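Side-chain contacts in Bse634I restriction endonuclease (Geobacillus stearothermophilus, PDB 1KNV), which cuts double-stranded DNA at a specific sequence as a type II restriction endonuclease, probably with the help of bound divalent metal ions: residues B[53-58]-B[69-74]; B[158-163]-B[176-181]; B[186-191]-B[221-226]; B[197-200]-B[204-207]. All coordinates share one frame; numbering follows the deposited sequence. Where two conformers were deposited one is given.

From the N terminus, contact 1 comes first: it joins the consecutive helices 43-60 and 68-93 and closes the short loop between them. The chain then runs through strands 99-103 and 147-151 before contact 2 closes a loop around helix 169-176, on the way to strand 191-198. Contact 3 opens just before that strand and closes near the end of helix 203-227. Contact 4, at the junction of strand and helix, is nested inside the loop that contact 3 closes; both use helix 203-227, with centres about 27 Å apart. Contacts 1 and 2 precede this nested pair in series, and contacts 1 and 3 lie on opposite sides of the chain's centre.

Contact 1. Residues B[53-58]-B[69-74]; sequences YVKDVV and GAFSNT
This is an apolar helix-to-helix contact in which Phe71, on helix 68-93, pushes its ring against Val54 and Lys55 of helix 43-60. The two helices follow one another in a helix-loop-helix arrangement, well away from the metal site. Val54 and Phe71 are buried, whereas Lys55 lies at the exposed border.

The two residues of helix 43-60 reach different parts of the ring. Val54 comes in at the edge, near the ring plane, and its CG1 lies 3.8 Å from Phe71 CE2. That methyl is placed there by a first torsion of 172°, which sets CG1 opposite the backbone N of Val54. Lys55 instead lays its aliphatic chain across the ring. Its CG packs against Phe71 CZ at 3.6 Å, and because the chain runs extended beyond CG, CE arrives over one face. There CE stands 4.1 Å from the centroid of the Phe71 ring and only 13° off the ring normal, a CH-pi contact. Lys55 NZ, 5.3 Å from the Phe71 ring centroid, is far enough that any cation-pi attraction is weak; its salt-bridge partner is Glu51.

The two-stranded hairpin 11-16/19-24 packs alongside, with Val54 touching Val11 and Phe71 touching Ile24; Phe71 also meets Pro66 in the connecting loop. On the Phe71 side, one turn of helix is tied internally: Thr74 OG1 donates to Ala70 O at 2.9 Å, reaching that oxygen from the face opposite to the one used by Thr74 N.

Contact 2. Residues B[158-163]-B[176-181]; sequences SEYNLP and LTLFKD
Asp181 OD2 receives the hydroxyl of Tyr160 in a short hydrogen bond, with Tyr160 OH 2.6 Å from Asp181 OD2. The carboxylate oxygen uses its anti lone pair, the one turned away from OD1, and sits in the plane of the phenol ring at its edge. The two side chains come from opposite directions, and the carboxylate is tilted 23° from the ring plane. Lys157, just before the 3-10 turn, gives the same oxygen a second partner in a long, weak ion pair.

Leu178 packs over one face of the ring: its CG is anti to the backbone N (chi1 -165°), which carries CD1 there. CD1 stands 4.0 Å from the centroid of the Tyr160 ring, a CH-pi contact. The two segments flank helix 169-176 in the connection between strands 147-151 and 191-198 of the mixed sheet of this PD-(D/E)XK nuclease fold. Strand 99-103 meets both side chains, Leu100 touching Tyr160 and Ile102 touching Leu178. A phenylalanine in place of Tyr160 lacks the hydroxyl and would probably leave Asp181 OD2 without its short hydrogen bond.

Contact 3. Residues B[186-191]-B[221-226]; sequences CKWDSL and AHLKMR
The indole of Trp188 stands between the loop that leads into strand 191-198 and a late turn of helix 203-227, where it meets Leu223 and Lys224. It is the six-membered half of the ring system that touches the helix. Its first torsion, 77°, puts CG between the backbone N and the carbonyl carbon, the crowded position, and directs the ring toward the helix.

Leu223 runs antiparallel to the indole, alongside it. Leu223 CB lies 3.6 Å from Trp188 CE3, while Leu223 CD1 reaches back along the indole to within 4.1 Å of Trp188 CB. The backbone of Leu223 lies over one face of the ring, its O offset toward the rim; the other face has Asp189 CB above its centre. Lys224 crosses the indole at about a right angle and meets it at the edge, near the ring plane, with CG 3.7 Å from Trp188 CH2. Farther out the lysine bends at its third torsion, and NZ turns off to a weak hydrogen bond with Pro230 O. With the indole of Trp188 cut back to an alanine, a gap is likely to open between loop and helix, leaving Lys224 CG without the ring edge it rests on.

His222 and Arg226 lie at the interface with a second subunit, where Trp228 of that subunit meets His222 edge-to-face. Around these side chains the aromatic packing continues, with Tyr227 stacked on Trp188 and Phe220 meeting it at an angle. Helix 118-131 adds Thr120 against Trp188 and Leu124 against Leu223, so that it packs against both helix 203-227 and the loop leading into strand 191-198.

Contact 4. Residues B[197-200]-B[204-207]; sequences LKTS and DRRL
Two torsions bring Arg205 and Ser200 together. Arg205 has CG opposite its carbonyl carbon (chi1 -72°) and a chain extended from CG to NE, which carries the guanidinium back to the loop just after the strand, while Ser200 turns OG between its backbone N and carbonyl carbon to meet it. The junction belongs to the beta-alpha-beta unit formed by strand 191-198, helix 203-227 and the parallel strand 235-240, inside the mixed sheet of the PD-(D/E)XK fold.

Arg205 NH1 donates to Ser200 OG at 2.7 Å. The hydroxyl lies almost exactly in the guanidinium plane, at its edge, but the bond is bent, with an N-H...acceptor angle of 139°. Thr199 comes from another direction, over one face of the same group, with CB 3.6 Å from Arg205 NH1. The guanidinium is thus met both at its edge and over a face by two consecutive residues of the turn, which probably limits how far it can turn. The arginine's stem is close too, for Arg205 CB comes within 3.2 Å of Ser200 O.

In another structure of this protein, Asp146 and Leu197 bind calcium. Here Asp146 OD2 accepts a hydrogen bond from Leu197 N, and the side chain of Lys198 comes about 5 Å from that of Asp146, so the turn borders the metal site. Asp204, beside Arg205, packs against Asp204 of a third subunit. Lys198 bends at its second torsion, letting its chain run alongside the helix backbone until CE lies 3.7 Å from Arg205 O.

Contact 1. Residues B[53-58]-B[69-74]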
loop_
_atom_site.group_PDB
_atom_site.type_symbol
_atom_site.label_atom_id
_atom_site.label_comp_id
_atom_site.label_asym_id
_atom_site.label_seq_id
_atom_site.Cartn_x
_atom_site.Cartn_y
_atom_site.Cartn_z
ATOM N N TYR B 53 -48.736 -28.105 0.637
ATOM C CA TYR B 53 -49.852 -27.618 -0.149
ATOM C C TYR B 53 -49.723 -28.102 -1.581
ATOM O O TYR B 53 -50.667 -28.639 -2.151
ATOM C CB TYR B 53 -49.888 -26.106 -0.166
ATOM C CG TYR B 53 -50.944 -25.573 -1.100
ATOM C CD1 TYR B 53 -52.300 -25.705 -0.800
ATOM C CD2 TYR B 53 -50.591 -24.911 -2.269
ATOM C CE1 TYR B 53 -53.277 -25.181 -1.644
ATOM C CE2 TYR B 53 -51.558 -24.383 -3.120
ATOM C CZ TYR B 53 -52.896 -24.517 -2.801
ATOM O OH TYR B 53 -53.846 -23.962 -3.624
ATOM N N VAL B 54 -48.555 -27.890 -2.173
ATOM C CA VAL B 54 -48.330 -28.327 -3.544
ATOM C C VAL B 54 -48.450 -29.851 -3.611
ATOM O O VAL B 54 -48.942 -30.404 -4.595
ATOM C CB VAL B 54 -46.935 -27.877 -4.054
ATOM C CG1 VAL B 54 -46.636 -28.503 -5.411
ATOM C CG2 VAL B 54 -46.896 -26.356 -4.162
ATOM N N LYS B 55 -48.004 -30.526 -2.558
ATOM C CA LYS B 55 -48.090 -31.978 -2.522
ATOM C C LYS B 55 -49.547 -32.452 -2.455
ATOM O O LYS B 55 -49.893 -33.484 -3.030
ATOM C CB LYS B 55 -47.285 -32.528 -1.343
ATOM C CG LYS B 55 -45.778 -32.417 -1.537
ATOM C CD LYS B 55 -45.018 -33.055 -0.384
ATOM C CE LYS B 55 -43.526 -33.119 -0.664
ATOM N NZ LYS B 55 -42.777 -33.767 0.448
ATOM N N ASP B 56 -50.401 -31.703 -1.762
ATOM C CA ASP B 56 -51.805 -32.072 -1.684
ATOM C C ASP B 56 -52.448 -31.843 -3.040
ATOM O O ASP B 56 -53.258 -32.653 -3.488
ATOM C CB ASP B 56 -52.544 -31.252 -0.625
ATOM C CG ASP B 56 -52.142 -31.624 0.783
ATOM O OD1 ASP B 56 -51.619 -32.744 0.976
ATOM O OD2 ASP B 56 -52.360 -30.805 1.698
ATOM N N VAL B 57 -52.088 -30.747 -3.698
ATOM C CA VAL B 57 -52.642 -30.436 -5.014
ATOM C C VAL B 57 -52.239 -31.477 -6.063
ATOM O O VAL B 57 -53.022 -31.822 -6.947
ATOM C CB VAL B 57 -52.192 -29.040 -5.478
ATOM C CG1 VAL B 57 -52.590 -28.810 -6.932
ATOM C CG2 VAL B 57 -52.815 -27.981 -4.574
ATOM N N VAL B 58 -51.012 -31.973 -5.973
ATOM C CA VAL B 58 -50.551 -32.985 -6.913
ATOM C C VAL B 58 -51.410 -34.236 -6.747
ATOM O O VAL B 58 -51.852 -34.836 -7.727
ATOM C CB VAL B 58 -49.079 -33.377 -6.651
ATOM C CG1 VAL B 58 -48.679 -34.516 -7.565
ATOM C CG2 VAL B 58 -48.170 -32.184 -6.875
ATOM N N GLY B 69 -35.794 -32.968 -5.692
ATOM C CA GLY B 69 -35.082 -31.876 -6.329
ATOM C C GLY B 69 -35.986 -30.715 -6.693
ATOM O O GLY B 69 -35.740 -29.580 -6.274
ATOM N N ALA B 70 -37.029 -30.999 -7.472
ATOM C CA ALA B 70 -37.984 -29.980 -7.902
ATOM C C ALA B 70 -38.491 -29.202 -6.697
ATOM O O ALA B 70 -38.649 -27.979 -6.757
ATOM C CB ALA B 70 -39.155 -30.630 -8.637
ATOM N N PHE B 71 -38.737 -29.921 -5.602
ATOM C CA PHE B 71 -39.220 -29.301 -4.372
ATOM C C PHE B 71 -38.145 -28.497 -3.649
ATOM O O PHE B 71 -38.415 -27.393 -3.182
ATOM C CB PHE B 71 -39.809 -30.359 -3.420
ATOM C CG PHE B 71 -41.236 -30.738 -3.742
ATOM C CD1 PHE B 71 -41.547 -32.010 -4.218
ATOM C CD2 PHE B 71 -42.262 -29.806 -3.604
ATOM C CE1 PHE B 71 -42.855 -32.344 -4.555
ATOM C CE2 PHE B 71 -43.570 -30.134 -3.938
ATOM C CZ PHE B 71 -43.867 -31.405 -4.415
ATOM N N SER B 72 -36.935 -29.043 -3.556
ATOM C CA SER B 72 -35.844 -28.343 -2.889
ATOM C C SER B 72 -35.593 -27.027 -3.603
ATOM O O SER B 72 -35.259 -26.023 -2.976
ATOM C CB SER B 72 -34.565 -29.174 -2.912
ATOM O OG SER B 72 -33.559 -28.549 -2.129
ATOM N N ASN B 73 -35.752 -27.037 -4.920
ATOM C CA ASN B 73 -35.559 -25.832 -5.715
ATOM C C ASN B 73 -36.693 -24.841 -5.489
ATOM O O ASN B 73 -36.459 -23.642 -5.372
ATOM C CB ASN B 73 -35.491 -26.175 -7.203
ATOM C CG ASN B 73 -34.201 -26.868 -7.585
ATOM O OD1 ASN B 73 -34.038 -27.292 -8.725
ATOM N ND2 ASN B 73 -33.272 -26.982 -6.635
ATOM N N THR B 74 -37.922 -25.338 -5.439
ATOM C CA THR B 74 -39.064 -24.464 -5.229
ATOM C C THR B 74 -39.006 -23.779 -3.866
ATOM O O THR B 74 -39.357 -22.612 -3.751
ATOM C CB THR B 74 -40.379 -25.234 -5.376
ATOM O OG1 THR B 74 -40.501 -25.705 -6.727
ATOM C CG2 THR B 74 -41.552 -24.339 -5.061
#

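Contact 2. Residues B[158-163]-B[176-181]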
loop_
_atom_site.group_PDB
_atom_site.type_symbol
_atom_site.label_atom_id
_atom_site.label_comp_id
_atom_site.label_asym_id
_atom_site.label_seq_id
_atom_site.Cartn_x
_atom_site.Cartn_y
_atom_site.Cartn_z
ATOM N N SER B 158 -41.741 6.860 -4.428
ATOM C CA SER B 158 -42.873 6.781 -3.504
ATOM C C SER B 158 -43.547 5.405 -3.476
ATOM O O SER B 158 -44.066 4.991 -2.436
ATOM C CB SER B 158 -43.919 7.847 -3.850
ATOM O OG SER B 158 -44.650 7.499 -5.019
ATOM N N GLU B 159 -43.540 4.695 -4.605
ATOM C CA GLU B 159 -44.164 3.376 -4.670
ATOM C C GLU B 159 -43.536 2.384 -3.709
ATOM O O GLU B 159 -44.199 1.447 -3.259
ATOM C CB GLU B 159 -44.062 2.775 -6.068
ATOM C CG GLU B 159 -44.555 3.639 -7.181
ATOM C CD GLU B 159 -43.423 4.347 -7.856
ATOM O OE1 GLU B 159 -43.041 5.444 -7.395
ATOM O OE2 GLU B 159 -42.899 3.786 -8.841
ATOM N N TYR B 160 -42.250 2.572 -3.424
ATOM C CA TYR B 160 -41.517 1.683 -2.528
ATOM C C TYR B 160 -42.030 1.804 -1.111
ATOM O O TYR B 160 -41.817 0.914 -0.288
ATOM C CB TYR B 160 -40.029 2.038 -2.501
ATOM C CG TYR B 160 -39.295 1.942 -3.815
ATOM C CD1 TYR B 160 -38.013 2.482 -3.947
ATOM C CD2 TYR B 160 -39.874 1.334 -4.927
ATOM C CE1 TYR B 160 -37.327 2.425 -5.152
ATOM C CE2 TYR B 160 -39.192 1.270 -6.142
ATOM C CZ TYR B 160 -37.916 1.820 -6.246
ATOM O OH TYR B 160 -37.228 1.766 -7.437
ATOM N N ASN B 161 -42.696 2.918 -0.831
ATOM C CA ASN B 161 -43.202 3.184 0.501
ATOM C C ASN B 161 -44.574 2.640 0.828
ATOM O O ASN B 161 -45.148 2.993 1.852
ATOM C CB ASN B 161 -43.152 4.679 0.770
ATOM C CG ASN B 161 -41.729 5.203 0.802
ATOM O OD1 ASN B 161 -40.859 4.606 1.439
ATOM N ND2 ASN B 161 -41.484 6.320 0.120
ATOM N N LEU B 162 -45.100 1.779 -0.035
ATOM C CA LEU B 162 -46.396 1.152 0.202
ATOM C C LEU B 162 -46.086 -0.272 0.651
ATOM O O LEU B 162 -45.443 -1.037 -0.079
ATOM C CB LEU B 162 -47.229 1.114 -1.079
ATOM C CG LEU B 162 -47.547 2.464 -1.726
ATOM C CD1 LEU B 162 -48.207 2.207 -3.076
ATOM C CD2 LEU B 162 -48.449 3.307 -0.812
ATOM N N PRO B 163 -46.524 -0.647 1.864
ATOM C CA PRO B 163 -46.219 -2.012 2.295
ATOM C C PRO B 163 -46.948 -3.097 1.510
ATOM O O PRO B 163 -47.868 -2.821 0.740
ATOM C CB PRO B 163 -46.551 -1.999 3.794
ATOM C CG PRO B 163 -47.590 -0.939 3.940
ATOM C CD PRO B 163 -47.193 0.130 2.928
ATOM N N LEU B 176 -38.836 -8.687 -6.767
ATOM C CA LEU B 176 -37.760 -9.477 -7.348
ATOM C C LEU B 176 -37.023 -8.832 -8.522
ATOM O O LEU B 176 -36.058 -9.406 -9.031
ATOM C CB LEU B 176 -38.299 -10.848 -7.780
ATOM C CG LEU B 176 -38.834 -11.773 -6.675
ATOM C CD1 LEU B 176 -39.380 -13.053 -7.295
ATOM C CD2 LEU B 176 -37.716 -12.095 -5.678
ATOM N N THR B 177 -37.466 -7.653 -8.952
ATOM C CA THR B 177 -36.825 -6.961 -10.074
ATOM C C THR B 177 -36.488 -5.538 -9.687
ATOM O O THR B 177 -36.329 -4.681 -10.546
ATOM C CB THR B 177 -37.740 -6.899 -11.316
ATOM O OG1 THR B 177 -38.943 -6.184 -10.993
ATOM C CG2 THR B 177 -38.090 -8.301 -11.798
ATOM N N LEU B 178 -36.378 -5.292 -8.390
ATOM C CA LEU B 178 -36.074 -3.964 -7.881
ATOM C C LEU B 178 -34.711 -3.470 -8.377
ATOM O O LEU B 178 -34.529 -2.293 -8.659
ATOM C CB LEU B 178 -36.117 -4.007 -6.351
ATOM C CG LEU B 178 -36.172 -2.729 -5.521
ATOM C CD1 LEU B 178 -37.323 -1.831 -5.962
ATOM C CD2 LEU B 178 -36.337 -3.136 -4.072
ATOM N N PHE B 179 -33.754 -4.379 -8.498
ATOM C CA PHE B 179 -32.421 -4.013 -8.959
ATOM C C PHE B 179 -32.446 -3.324 -10.322
ATOM O O PHE B 179 -31.541 -2.554 -10.656
ATOM C CB PHE B 179 -31.543 -5.262 -9.015
ATOM C CG PHE B 179 -32.116 -6.376 -9.850
ATOM C CD1 PHE B 179 -32.023 -6.350 -11.238
ATOM C CD2 PHE B 179 -32.757 -7.447 -9.248
ATOM C CE1 PHE B 179 -32.556 -7.367 -12.008
ATOM C CE2 PHE B 179 -33.292 -8.467 -10.018
ATOM C CZ PHE B 179 -33.190 -8.424 -11.402
ATOM N N LYS B 180 -33.483 -3.599 -11.108
ATOM C CA LYS B 180 -33.614 -2.998 -12.431
ATOM C C LYS B 180 -33.875 -1.486 -12.374
ATOM O O LYS B 180 -33.458 -0.758 -13.265
ATOM C CB LYS B 180 -34.741 -3.675 -13.214
ATOM C CG LYS B 180 -34.516 -5.128 -13.579
ATOM C CD LYS B 180 -35.713 -5.606 -14.379
ATOM C CE LYS B 180 -35.603 -7.062 -14.789
ATOM N NZ LYS B 180 -36.816 -7.473 -15.569
ATOM N N ASP B 181 -34.566 -1.020 -11.335
ATOM C CA ASP B 181 -34.868 0.409 -11.172
ATOM C C ASP B 181 -33.619 1.252 -10.903
ATOM O O ASP B 181 -33.569 2.440 -11.252
ATOM C CB ASP B 181 -35.824 0.635 -9.997
ATOM C CG ASP B 181 -37.203 0.072 -10.240
ATOM O OD1 ASP B 181 -37.365 -0.730 -11.186
ATOM O OD2 ASP B 181 -38.125 0.424 -9.468
#

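Contact 3. Residues B[186-191]-B[221-226]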
loop_
_atom_site.group_PDB
_atom_site.type_symbol
_atom_site.label_atom_id
_atom_site.label_comp_id
_atom_site.label_asym_id
_atom_site.label_seq_id
_atom_site.Cartn_x
_atom_site.Cartn_y
_atom_site.Cartn_z
ATOM N N CYS B 186 -26.291 3.816 -9.028
ATOM C CA CYS B 186 -25.645 3.809 -7.725
ATOM C C CYS B 186 -24.216 4.300 -7.654
ATOM O O CYS B 186 -23.355 3.840 -8.392
ATOM C CB CYS B 186 -25.705 2.408 -7.136
ATOM S SG CYS B 186 -27.368 1.847 -6.914
ATOM N N LYS B 187 -23.975 5.234 -6.740
ATOM C CA LYS B 187 -22.640 5.760 -6.525
ATOM C C LYS B 187 -21.972 4.591 -5.814
ATOM O O LYS B 187 -22.593 3.927 -4.984
ATOM C CB LYS B 187 -22.680 6.982 -5.604
ATOM C CG LYS B 187 -23.226 8.254 -6.248
ATOM C CD LYS B 187 -23.387 9.368 -5.216
ATOM C CE LYS B 187 -22.109 9.553 -4.383
ATOM N NZ LYS B 187 -22.160 10.747 -3.471
ATOM N N TRP B 188 -20.717 4.332 -6.145
ATOM C CA TRP B 188 -19.999 3.213 -5.557
ATOM C C TRP B 188 -20.058 3.149 -4.036
ATOM O O TRP B 188 -20.193 2.063 -3.475
ATOM C CB TRP B 188 -18.539 3.233 -6.006
ATOM C CG TRP B 188 -17.720 4.231 -5.291
ATOM C CD1 TRP B 188 -17.654 5.570 -5.535
ATOM C CD2 TRP B 188 -16.854 3.980 -4.177
ATOM N NE1 TRP B 188 -16.793 6.171 -4.636
ATOM C CE2 TRP B 188 -16.294 5.213 -3.792
ATOM C CE3 TRP B 188 -16.503 2.827 -3.461
ATOM C CZ2 TRP B 188 -15.398 5.324 -2.734
ATOM C CZ3 TRP B 188 -15.615 2.941 -2.414
ATOM C CH2 TRP B 188 -15.075 4.175 -2.059
ATOM N N ASP B 189 -19.950 4.298 -3.365
ATOM C CA ASP B 189 -19.975 4.297 -1.904
ATOM C C ASP B 189 -21.387 4.323 -1.322
ATOM O O ASP B 189 -21.578 4.584 -0.133
ATOM C CB ASP B 189 -19.154 5.458 -1.349
ATOM C CG ASP B 189 -19.650 6.806 -1.815
ATOM O OD1 ASP B 189 -19.278 7.798 -1.161
ATOM O OD2 ASP B 189 -20.392 6.885 -2.818
ATOM N N SER B 190 -22.369 4.017 -2.160
ATOM C CA SER B 190 -23.753 4.005 -1.709
ATOM C C SER B 190 -24.168 2.631 -1.166
ATOM O O SER B 190 -25.180 2.513 -0.514
ATOM C CB SER B 190 -24.704 4.422 -2.839
ATOM O OG SER B 190 -24.652 5.828 -3.040
ATOM N N LEU B 191 -23.377 1.596 -1.436
ATOM C CA LEU B 191 -23.674 0.248 -0.933
ATOM C C LEU B 191 -23.174 0.253 0.486
ATOM O O LEU B 191 -22.121 0.746 0.748
ATOM C CB LEU B 191 -22.839 -0.790 -1.555
ATOM C CG LEU B 191 -22.753 -0.533 -3.006
ATOM C CD1 LEU B 191 -21.775 -1.427 -3.440
ATOM C CD2 LEU B 191 -23.994 -0.837 -3.679
ATOM N N ALA B 221 -12.296 -2.250 -1.618
ATOM C CA ALA B 221 -11.049 -1.678 -1.119
ATOM C C ALA B 221 -10.291 -1.082 -2.318
ATOM O O ALA B 221 -9.620 -0.053 -2.199
ATOM C CB ALA B 221 -10.215 -2.755 -0.453
ATOM N N HIS B 222 -10.390 -1.743 -3.469
ATOM C CA HIS B 222 -9.741 -1.252 -4.676
ATOM C C HIS B 222 -10.402 0.073 -5.054
ATOM O O HIS B 222 -9.725 1.040 -5.381
ATOM C CB HIS B 222 -9.893 -2.256 -5.828
ATOM C CG HIS B 222 -9.370 -1.750 -7.138
ATOM N ND1 HIS B 222 -10.141 -1.033 -8.026
ATOM C CD2 HIS B 222 -8.128 -1.815 -7.689
ATOM C CE1 HIS B 222 -9.404 -0.676 -9.069
ATOM N NE2 HIS B 222 -8.178 -1.141 -8.880
ATOM N N LEU B 223 -11.729 0.120 -5.004
ATOM C CA LEU B 223 -12.429 1.353 -5.324
ATOM C C LEU B 223 -12.065 2.483 -4.362
ATOM O O LEU B 223 -11.993 3.634 -4.777
ATOM C CB LEU B 223 -13.935 1.125 -5.325
ATOM C CG LEU B 223 -14.416 0.304 -6.515
ATOM C CD1 LEU B 223 -15.925 0.142 -6.436
ATOM C CD2 LEU B 223 -14.000 1.017 -7.818
ATOM N N LYS B 224 -11.833 2.175 -3.084
ATOM C CA LYS B 224 -11.449 3.211 -2.114
ATOM C C LYS B 224 -10.134 3.869 -2.507
ATOM O O LYS B 224 -9.970 5.061 -2.292
ATOM C CB LYS B 224 -11.303 2.640 -0.706
ATOM C CG LYS B 224 -12.601 2.169 -0.104
ATOM C CD LYS B 224 -12.373 1.532 1.259
ATOM C CE LYS B 224 -11.824 2.534 2.249
ATOM N NZ LYS B 224 -11.569 1.895 3.570
ATOM N N MET B 225 -9.198 3.098 -3.065
ATOM C CA MET B 225 -7.905 3.643 -3.487
ATOM C C MET B 225 -8.042 4.459 -4.775
ATOM O O MET B 225 -7.382 5.489 -4.939
ATOM C CB MET B 225 -6.860 2.525 -3.659
ATOM C CG MET B 225 -6.287 2.024 -2.325
ATOM S SD MET B 225 -4.715 1.116 -2.437
ATOM C CE MET B 225 -4.563 0.459 -0.767
ATOM N N ARG B 226 -8.883 3.994 -5.696
ATOM C CA ARG B 226 -9.137 4.728 -6.927
ATOM C C ARG B 226 -9.759 6.100 -6.677
ATOM O O ARG B 226 -9.326 7.099 -7.257
ATOM C CB ARG B 226 -10.044 3.917 -7.847
ATOM C CG ARG B 226 -9.445 2.583 -8.284
ATOM C CD ARG B 226 -8.194 2.747 -9.154
ATOM N NE ARG B 226 -8.481 3.245 -10.501
ATOM C CZ ARG B 226 -8.972 2.516 -11.504
ATOM N NH1 ARG B 226 -9.248 1.228 -11.347
ATOM N NH2 ARG B 226 -9.174 3.076 -12.684
#

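Contact 4. Residues B[197-200]-B[204-207]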
loop_
_atom_site.group_PDB
_atom_site.type_symbol
_atom_site.label_atom_id
_atom_site.label_comp_id
_atom_site.label_asym_id
_atom_site.label_seq_id
_atom_site.Cartn_x
_atom_site.Cartn_y
_atom_site.Cartn_z
ATOM N N LEU B 197 -26.949 -15.449 1.676
ATOM C CA LEU B 197 -27.936 -16.301 2.343
ATOM C C LEU B 197 -27.659 -17.779 2.079
ATOM O O LEU B 197 -27.634 -18.201 0.918
ATOM C CB LEU B 197 -29.339 -15.957 1.844
ATOM C CG LEU B 197 -29.767 -14.501 1.985
ATOM C CD1 LEU B 197 -31.121 -14.319 1.332
ATOM C CD2 LEU B 197 -29.817 -14.107 3.452
ATOM N N LYS B 198 -27.457 -18.563 3.144
ATOM C CA LYS B 198 -27.167 -19.994 2.992
ATOM C C LYS B 198 -28.151 -20.901 3.734
ATOM O O LYS B 198 -28.589 -20.593 4.841
ATOM C CB LYS B 198 -25.744 -20.318 3.477
ATOM C CG LYS B 198 -24.629 -19.508 2.840
ATOM C CD LYS B 198 -24.557 -19.671 1.325
ATOM C CE LYS B 198 -23.451 -18.782 0.761
ATOM N NZ LYS B 198 -23.470 -18.739 -0.710
ATOM N N THR B 199 -28.476 -22.033 3.120
ATOM C CA THR B 199 -29.400 -22.988 3.717
ATOM C C THR B 199 -28.872 -23.484 5.057
ATOM O O THR B 199 -29.635 -23.741 5.987
ATOM C CB THR B 199 -29.612 -24.183 2.784
ATOM O OG1 THR B 199 -30.219 -23.725 1.571
ATOM C CG2 THR B 199 -30.514 -25.206 3.428
ATOM N N SER B 200 -27.556 -23.616 5.143
ATOM C CA SER B 200 -26.903 -24.062 6.362
ATOM C C SER B 200 -25.441 -23.703 6.226
ATOM O O SER B 200 -25.014 -23.242 5.168
ATOM C CB SER B 200 -27.043 -25.576 6.521
ATOM O OG SER B 200 -26.378 -26.259 5.473
ATOM N N ASP B 204 -19.055 -26.493 2.495
ATOM C CA ASP B 204 -19.057 -25.813 1.209
ATOM C C ASP B 204 -19.793 -24.478 1.244
ATOM O O ASP B 204 -19.363 -23.514 0.618
ATOM C CB ASP B 204 -19.643 -26.726 0.113
ATOM C CG ASP B 204 -21.131 -27.006 0.291
ATOM O OD1 ASP B 204 -21.574 -27.228 1.441
ATOM O OD2 ASP B 204 -21.856 -27.022 -0.735
ATOM N N ARG B 205 -20.884 -24.409 1.991
ATOM C CA ARG B 205 -21.660 -23.180 2.072
ATOM C C ARG B 205 -20.994 -22.140 2.941
ATOM O O ARG B 205 -21.125 -20.946 2.709
ATOM C CB ARG B 205 -23.060 -23.488 2.591
ATOM C CG ARG B 205 -23.907 -24.218 1.572
ATOM C CD ARG B 205 -25.114 -24.837 2.224
ATOM N NE ARG B 205 -25.927 -25.565 1.257
ATOM C CZ ARG B 205 -26.863 -26.444 1.593
ATOM N NH1 ARG B 205 -27.101 -26.702 2.870
ATOM N NH2 ARG B 205 -27.555 -27.065 0.653
ATOM N N ARG B 206 -20.274 -22.596 3.946
ATOM C CA ARG B 206 -19.577 -21.679 4.825
ATOM C C ARG B 206 -18.418 -21.059 4.040
ATOM O O ARG B 206 -18.137 -19.863 4.153
ATOM C CB ARG B 206 -19.040 -22.437 6.030
ATOM C CG ARG B 206 -18.712 -21.558 7.194
ATOM C CD ARG B 206 -18.150 -22.390 8.318
ATOM N NE ARG B 206 -16.791 -22.804 8.005
ATOM C CZ ARG B 206 -16.093 -23.688 8.706
ATOM N NH1 ARG B 206 -16.627 -24.270 9.772
ATOM N NH2 ARG B 206 -14.849 -23.981 8.342
ATOM N N LEU B 207 -17.753 -21.887 3.239
ATOM C CA LEU B 207 -16.629 -21.439 2.440
ATOM C C LEU B 207 -17.104 -20.424 1.409
ATOM O O LEU B 207 -16.389 -19.470 1.105
ATOM C CB LEU B 207 -15.950 -22.626 1.749
ATOM C CG LEU B 207 -14.625 -22.317 1.043
ATOM C CD1 LEU B 207 -13.619 -21.813 2.057
ATOM C CD2 LEU B 207 -14.092 -23.558 0.352
#